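Local coordinates for Arf-GAP with coiled-coil, ANK repeat and PH domain-containing protein 2 (Homo sapiens, PDB 6IF3), which acts as a GTPase-activating protein for the small GTPase ARF6 and uses its ankyrin repeats, the part described here, to interact with RAB35, at residues 84-89 against 116-121; 92-97 against 127-132. All coordinates share one frame; numbering follows the deposited sequence.

Contact 1: 84-89 against 116-121; sequences HATVLG and SIAVEA
In the ankyrin stack, Thr86 and Val87 near the end of helix 81-88, the first helix of ANK 2, meet Ile117 and Ala118 of the equivalent helix 114-120 in ANK 3. Methyl groups do most of the touching. Thr86 CG2 lies 3.9 Å from Ile117 CG2 and 4.0 Å from Ala118 CB, so one methyl touches two successive residues of the next repeat. The same methyl is 3.9 Å from the backbone atom Ala118 N. Thr86 presents carbon here because CG2 stands anti to the backbone N (chi1 -62° for OG1), while OG1, beside that N, is hydrogen-bonded to Leu82 O one turn earlier. A threonine therefore suits a buried helix face: its hydroxyl is paid for within its own helix and its methyl packs against the neighbour.

Ankyrin repeats stack with like helices side by side, and here the axes of 84-88 and 116-120 come within 9.3 Å and are parallel to within 2°. Toward the exposed side of this pair, Val87 CG2 approaches Ile117 CG2 at 3.9 Å and Ile117 CD1 at 4.0 Å. Both branches of the isoleucine are thus used, CG2 against Thr86 and Val87 and the longer arm against Val87 alone. A small residue suits the position of Ala118, whose methyl is also packed against Ile126, Val127 and Leu130 of helix 124-141.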
ATOM      1  N   HIS A  84      14.414   2.425  11.864  1.00 14.25           N
ATOM      2  CA  HIS A  84      14.836   3.800  12.054  1.00 12.88           C
ATOM      3  C   HIS A  84      14.466   4.718  10.904  1.00 15.11           C
ATOM      4  O   HIS A  84      14.088   5.877  11.138  1.00 17.05           O
ATOM      5  CB  HIS A  84      16.375   3.852  12.285  1.00 14.54           C
ATOM      6  CG  HIS A  84      16.788   3.315  13.620  1.00 14.71           C
ATOM      7  ND1 HIS A  84      16.494   3.963  14.805  1.00 17.90           N
ATOM      8  CD2 HIS A  84      17.460   2.186  13.959  1.00 14.20           C
ATOM      9  CE1 HIS A  84      16.983   3.264  15.814  1.00 21.82           C
ATOM     10  NE2 HIS A  84      17.568   2.186  15.329  1.00 17.55           N
ATOM     11  N   ALA A  85      14.568   4.223   9.669  1.00 16.07           N
ATOM     12  CA  ALA A  85      14.195   5.044   8.525  1.00 13.50           C
ATOM     13  C   ALA A  85      12.700   5.360   8.554  1.00 16.16           C
ATOM     14  O   ALA A  85      12.264   6.462   8.193  1.00 17.10           O
ATOM     15  CB  ALA A  85      14.546   4.352   7.243  1.00 14.77           C
ATOM     16  N   THR A  86      11.906   4.376   9.000  1.00 15.15           N
ATOM     17  CA  THR A  86      10.461   4.586   9.121  1.00 14.08           C
ATOM     18  C   THR A  86      10.139   5.642  10.170  1.00 16.40           C
ATOM     19  O   THR A  86       9.352   6.551   9.931  1.00 15.91           O
ATOM     20  CB  THR A  86       9.754   3.264   9.450  1.00 12.50           C
ATOM     21  OG1 THR A  86       9.985   2.363   8.366  1.00 15.86           O
ATOM     22  CG2 THR A  86       8.218   3.463   9.608  1.00 13.47           C
ATOM     23  N   VAL A  87      10.715   5.510  11.363  1.00 15.38           N
ATOM     24  CA  VAL A  87      10.512   6.487  12.427  1.00 15.11           C
ATOM     25  C   VAL A  87      10.887   7.908  11.983  1.00 15.68           C
ATOM     26  O   VAL A  87      10.144   8.850  12.251  1.00 18.82           O
ATOM     27  CB  VAL A  87      11.328   6.095  13.663  1.00 17.24           C
ATOM     28  CG1 VAL A  87      11.326   7.222  14.695  1.00 21.48           C
ATOM     29  CG2 VAL A  87      10.734   4.795  14.266  1.00 18.39           C
ATOM     30  N   LEU A  88      11.993   8.050  11.242  1.00 15.63           N
ATOM     31  CA  LEU A  88      12.442   9.397  10.850  1.00 18.90           C
ATOM     32  C   LEU A  88      11.733   9.936   9.595  1.00 18.18           C
ATOM     33  O   LEU A  88      11.898  11.107   9.251  1.00 20.84           O
ATOM     34  CB  LEU A  88      13.947   9.399  10.638  1.00 18.09           C
ATOM     35  CG  LEU A  88      14.715   9.092  11.926  1.00 19.68           C
ATOM     36  CD1 LEU A  88      16.187   9.044  11.610  1.00 21.55           C
ATOM     37  CD2 LEU A  88      14.470  10.140  13.006  1.00 21.60           C
ATOM     38  N   GLY A  89      10.927   9.099   8.929  1.00 17.15           N
ATOM     39  CA  GLY A  89      10.174   9.538   7.748  1.00 16.56           C
ATOM     40  C   GLY A  89      11.043   9.568   6.501  1.00 18.90           C
ATOM     41  O   GLY A  89      10.752  10.278   5.539  1.00 19.79           O
ATOM     42  N   SER A 116       3.381  -0.721  11.675  1.00 17.89           N
ATOM     43  CA  SER A 116       2.581  -0.172  12.785  1.00 19.43           C
ATOM     44  C   SER A 116       3.028   1.267  13.055  1.00 21.94           C
ATOM     45  O   SER A 116       2.220   2.132  13.347  1.00 20.37           O
ATOM     46  CB  SER A 116       2.686  -1.042  14.038  1.00 23.10           C
ATOM     47  OG  SER A 116       3.958  -0.941  14.662  1.00 28.50           O
ATOM     48  N   ILE A 117       4.323   1.509  12.961  1.00 18.77           N
ATOM     49  CA  ILE A 117       4.889   2.841  13.196  1.00 18.72           C
ATOM     50  C   ILE A 117       4.383   3.825  12.133  1.00 17.45           C
ATOM     51  O   ILE A 117       3.874   4.904  12.470  1.00 19.76           O
ATOM     52  CB  ILE A 117       6.419   2.751  13.216  1.00 16.92           C
ATOM     53  CG1 ILE A 117       6.828   1.929  14.431  1.00 22.98           C
ATOM     54  CG2 ILE A 117       7.063   4.146  13.240  1.00 16.91           C
ATOM     55  CD1 ILE A 117       8.289   1.574  14.443  1.00 25.87           C
ATOM     56  N   ALA A 118       4.511   3.441  10.871  1.00 17.30           N
ATOM     57  CA  ALA A 118       4.020   4.274   9.756  1.00 15.14           C
ATOM     58  C   ALA A 118       2.524   4.558   9.799  1.00 18.50           C
ATOM     59  O   ALA A 118       2.105   5.667   9.474  1.00 16.64           O
ATOM     60  CB  ALA A 118       4.420   3.604   8.423  1.00 15.19           C
ATOM     61  N   VAL A 119       1.727   3.578  10.211  1.00 16.07           N
ATOM     62  CA  VAL A 119       0.293   3.767  10.313  1.00 16.75           C
ATOM     63  C   VAL A 119       0.000   4.744  11.448  1.00 16.75           C
ATOM     64  O   VAL A 119      -0.852   5.635  11.309  1.00 21.14           O
ATOM     65  CB  VAL A 119      -0.451   2.423  10.547  1.00 17.29           C
ATOM     66  CG1 VAL A 119      -1.873   2.661  10.978  1.00 19.40           C
ATOM     67  CG2 VAL A 119      -0.459   1.596   9.285  1.00 18.79           C
ATOM     68  N   GLU A 120       0.653   4.575  12.599  1.00 18.74           N
ATOM     69  CA  GLU A 120       0.418   5.502  13.711  1.00 20.17           C
ATOM     70  C   GLU A 120       0.814   6.923  13.335  1.00 20.33           C
ATOM     71  O   GLU A 120       0.187   7.888  13.788  1.00 20.73           O
ATOM     72  CB  GLU A 120       1.202   5.092  14.958  1.00 22.89           C
ATOM     73  CG  GLU A 120       0.917   5.983  16.166  1.00 30.12           C
ATOM     74  CD  GLU A 120       1.827   5.702  17.353  1.00 32.67           C
ATOM     75  OE1 GLU A 120       3.068   5.794  17.196  1.00 32.09           O
ATOM     76  OE2 GLU A 120       1.295   5.360  18.430  1.00 37.93           O
ATOM     77  N   ALA A 121       1.865   7.037  12.523  1.00 18.07           N
ATOM     78  CA  ALA A 121       2.339   8.346  12.053  1.00 18.69           C
ATOM     79  C   ALA A 121       1.478   8.906  10.931  1.00 20.30           C
ATOM     80  O   ALA A 121       1.717  10.042  10.495  1.00 19.76           O
ATOM     81  CB  ALA A 121       3.785   8.239  11.575  1.00 16.59           C
TER

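Contact 2: 92-97 against 127-132; sequences GQVCLF and VTLLRL
Leu129 reaches from helix 124-141 toward helix 91-99 and meets Val94 and Cys95 through a single methyl, CD1. That methyl is 3.9 Å from Cys95 CB and 4.2 Å from Val94 CG1, and it also lies 4.1 Å from the backbone atom Cys95 N, where the two residues join. The leucine chain is extended at its second torsion (chi2 -180°), which carries CD1 out to helix 91-99. Cys95 contributes its CB here, since SG is anti to the backbone N (chi1 -172°). On Val94 it is CG1 that faces Leu129. A branched valine and a slim cysteine, side by side on the helix, together suit the end of one long leucine.

The CA atoms of Cys95 and Leu129 are 6.7 Å apart, a spacing that the leucine spans. These are the second helices of ANK 2 and ANK 3, stacked one beside the other as in ankyrin domains generally. Behind the first shell, Val94 also meets Ala85 and Thr86 of helix 81-88, so the same valine packs against the first helix of its own repeat as well as against ANK 3. On another side of helix 124-141, Val127, Thr128, Arg131 and Leu132 meet the chain of another protein. Apart from the brush of CD1 against a backbone nitrogen, the meeting atoms are carbons, consistent with hydrophobic burial and shape, rather than directed polar bonds, setting the fit between these repeats.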
ATOM      1  N   GLY A  92      12.898   7.588   1.042  1.00 15.44           N
ATOM      2  CA  GLY A  92      13.830   7.035   0.061  1.00 15.50           C
ATOM      3  C   GLY A  92      14.629   5.865   0.633  1.00 16.81           C
ATOM      4  O   GLY A  92      14.815   4.855  -0.059  1.00 15.75           O
ATOM      5  N   GLN A  93      15.086   6.000   1.868  1.00 15.45           N
ATOM      6  CA  GLN A  93      15.783   4.904   2.524  1.00 16.84           C
ATOM      7  C   GLN A  93      14.868   3.708   2.739  1.00 16.96           C
ATOM      8  O   GLN A  93      15.311   2.573   2.599  1.00 15.97           O
ATOM      9  CB  GLN A  93      16.391   5.350   3.860  1.00 13.88           C
ATOM     10  CG  GLN A  93      17.521   6.357   3.694  1.00 15.57           C
ATOM     11  CD  GLN A  93      17.979   6.928   5.034  1.00 19.13           C
ATOM     12  OE1 GLN A  93      17.327   6.738   6.060  1.00 18.27           O
ATOM     13  NE2 GLN A  93      19.111   7.628   5.017  1.00 17.96           N
ATOM     14  N   VAL A  94      13.595   3.942   3.070  1.00 15.72           N
ATOM     15  CA  VAL A  94      12.626   2.832   3.194  1.00 16.84           C
ATOM     16  C   VAL A  94      12.532   2.074   1.852  1.00 18.91           C
ATOM     17  O   VAL A  94      12.575   0.846   1.787  1.00 16.72           O
ATOM     18  CB  VAL A  94      11.235   3.358   3.636  1.00 17.11           C
ATOM     19  CG1 VAL A  94      10.137   2.277   3.469  1.00 13.54           C
ATOM     20  CG2 VAL A  94      11.307   3.815   5.103  1.00 17.15           C
ATOM     21  N   CYS A  95      12.436   2.808   0.751  1.00 16.41           N
ATOM     22  CA  CYS A  95      12.327   2.185  -0.550  1.00 16.55           C
ATOM     23  C   CYS A  95      13.570   1.333  -0.870  1.00 16.68           C
ATOM     24  O   CYS A  95      13.441   0.192  -1.290  1.00 16.27           O
ATOM     25  CB  CYS A  95      12.118   3.248  -1.626  1.00 17.66           C
ATOM     26  SG  CYS A  95      11.742   2.572  -3.215  1.00 21.01           S
ATOM     27  N   LEU A  96      14.749   1.896  -0.631  1.00 15.55           N
ATOM     28  CA  LEU A  96      16.008   1.174  -0.855  1.00 16.62           C
ATOM     29  C   LEU A  96      16.073  -0.124  -0.039  1.00 16.29           C
ATOM     30  O   LEU A  96      16.338  -1.196  -0.569  1.00 17.28           O
ATOM     31  CB  LEU A  96      17.168   2.085  -0.499  1.00 14.80           C
ATOM     32  CG  LEU A  96      18.522   1.347  -0.489  1.00 17.40           C
ATOM     33  CD1 LEU A  96      18.979   0.973  -1.871  1.00 20.06           C
ATOM     34  CD2 LEU A  96      19.552   2.214   0.245  1.00 18.88           C
ATOM     35  N   PHE A  97      15.777  -0.013   1.241  1.00 14.46           N
ATOM     36  CA  PHE A  97      15.851  -1.184   2.111  1.00 15.49           C
ATOM     37  C   PHE A  97      14.850  -2.245   1.696  1.00 17.04           C
ATOM     38  O   PHE A  97      15.184  -3.425   1.699  1.00 17.16           O
ATOM     39  CB  PHE A  97      15.637  -0.790   3.583  1.00 16.07           C
ATOM     40  CG  PHE A  97      16.728   0.075   4.135  1.00 14.39           C
ATOM     41  CD1 PHE A  97      18.028   0.014   3.621  1.00 17.21           C
ATOM     42  CD2 PHE A  97      16.466   0.970   5.167  1.00 14.52           C
ATOM     43  CE1 PHE A  97      19.039   0.838   4.131  1.00 19.70           C
ATOM     44  CE2 PHE A  97      17.453   1.799   5.685  1.00 15.90           C
ATOM     45  CZ  PHE A  97      18.741   1.742   5.175  1.00 16.45           C
ATOM     46  N   VAL A 127       3.562   4.043   4.380  1.00 15.33           N
ATOM     47  CA  VAL A 127       2.631   2.911   4.468  1.00 16.06           C
ATOM     48  C   VAL A 127       2.458   2.284   3.079  1.00 16.93           C
ATOM     49  O   VAL A 127       2.426   1.049   2.936  1.00 15.46           O
ATOM     50  CB  VAL A 127       1.269   3.325   5.046  1.00 16.92           C
ATOM     51  CG1 VAL A 127       0.251   2.223   4.875  1.00 15.41           C
ATOM     52  CG2 VAL A 127       1.420   3.727   6.538  1.00 14.29           C
ATOM     53  N   THR A 128       2.326   3.133   2.063  1.00 17.53           N
ATOM     54  CA  THR A 128       2.154   2.642   0.690  1.00 16.90           C
ATOM     55  C   THR A 128       3.337   1.751   0.241  1.00 15.44           C
ATOM     56  O   THR A 128       3.119   0.645  -0.277  1.00 16.84           O
ATOM     57  CB  THR A 128       1.980   3.790  -0.287  1.00 19.13           C
ATOM     58  OG1 THR A 128       0.739   4.458   0.014  1.00 18.40           O
ATOM     59  CG2 THR A 128       1.933   3.281  -1.766  1.00 19.62           C
ATOM     60  N   LEU A 129       4.566   2.191   0.478  1.00 16.52           N
ATOM     61  CA  LEU A 129       5.745   1.383   0.116  1.00 16.78           C
ATOM     62  C   LEU A 129       5.757   0.053   0.890  1.00 15.64           C
ATOM     63  O   LEU A 129       6.030  -1.006   0.304  1.00 15.25           O
ATOM     64  CB  LEU A 129       7.056   2.130   0.394  1.00 17.53           C
ATOM     65  CG  LEU A 129       7.262   3.409  -0.429  1.00 20.47           C
ATOM     66  CD1 LEU A 129       8.625   4.020  -0.031  1.00 21.00           C
ATOM     67  CD2 LEU A 129       7.226   3.141  -1.944  1.00 23.04           C
ATOM     68  N   LEU A 130       5.491   0.100   2.196  1.00 13.84           N
ATOM     69  CA  LEU A 130       5.494  -1.121   3.006  1.00 13.87           C
ATOM     70  C   LEU A 130       4.401  -2.075   2.535  1.00 15.23           C
ATOM     71  O   LEU A 130       4.659  -3.273   2.415  1.00 18.33           O
ATOM     72  CB  LEU A 130       5.287  -0.792   4.501  1.00 15.69           C
ATOM     73  CG  LEU A 130       6.464  -0.076   5.169  1.00 14.90           C
ATOM     74  CD1 LEU A 130       6.090   0.450   6.562  1.00 15.48           C
ATOM     75  CD2 LEU A 130       7.651  -1.019   5.328  1.00 15.14           C
ATOM     76  N   ARG A 131       3.199  -1.562   2.249  1.00 15.49           N
ATOM     77  CA  ARG A 131       2.101  -2.427   1.846  0.56 16.09           C
ATOM     78  C   ARG A 131       2.335  -2.998   0.458  1.00 15.79           C
ATOM     79  O   ARG A 131       2.047  -4.153   0.225  1.00 18.88           O
ATOM     80  CB  ARG A 131       0.773  -1.671   1.891  0.56 17.91           C
ATOM     81  CG  ARG A 131       0.356  -1.288   3.303  0.56 20.01           C
ATOM     82  CD  ARG A 131      -0.926  -1.965   3.747  0.56 21.14           C
ATOM     83  NE  ARG A 131      -1.208  -1.741   5.165  0.56 23.64           N
ATOM     84  CZ  ARG A 131      -2.174  -0.950   5.626  0.56 28.50           C
ATOM     85  NH1 ARG A 131      -2.950  -0.299   4.787  0.56 28.89           N
ATOM     86  NH2 ARG A 131      -2.365  -0.810   6.929  0.56 31.79           N
ATOM     87  N   LEU A 132       2.874  -2.194  -0.461  1.00 15.38           N
ATOM     88  CA  LEU A 132       3.100  -2.721  -1.826  1.00 16.83           C
ATOM     89  C   LEU A 132       4.243  -3.754  -1.843  1.00 13.32           C
ATOM     90  O   LEU A 132       4.207  -4.729  -2.602  1.00 17.48           O
ATOM     91  CB  LEU A 132       3.368  -1.591  -2.810  1.00 19.98           C
ATOM     92  CG  LEU A 132       2.076  -0.762  -3.014  1.00 21.14           C
ATOM     93  CD1 LEU A 132       2.278   0.240  -4.121  1.00 27.09           C
ATOM     94  CD2 LEU A 132       0.798  -1.624  -3.270  1.00 26.21           C
TER

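Contacts 1 and 2 join the same two repeats, ANK 2 and ANK 3, through different layers: contact 1 pairs their first helices, contact 2 their second. Both are apolar in their packing and of similar size, burying 150 and 153 Å². Their settings differ, however. All three touching residues of contact 2 are buried, whereas contact 1 runs from buried Thr86 and Ala118 to exposed Val87. Contact 1 includes a residue with a polar side-chain group, while contact 2 uses valine, cysteine and leucine. The layers meet directly in both repeats, with Ala85 CB 3.9 Å from Gln93 OE1 in ANK 2 and Val119 N 3.7 Å from Val127 CG2 in ANK 3, and the two centres are about 11 Å apart.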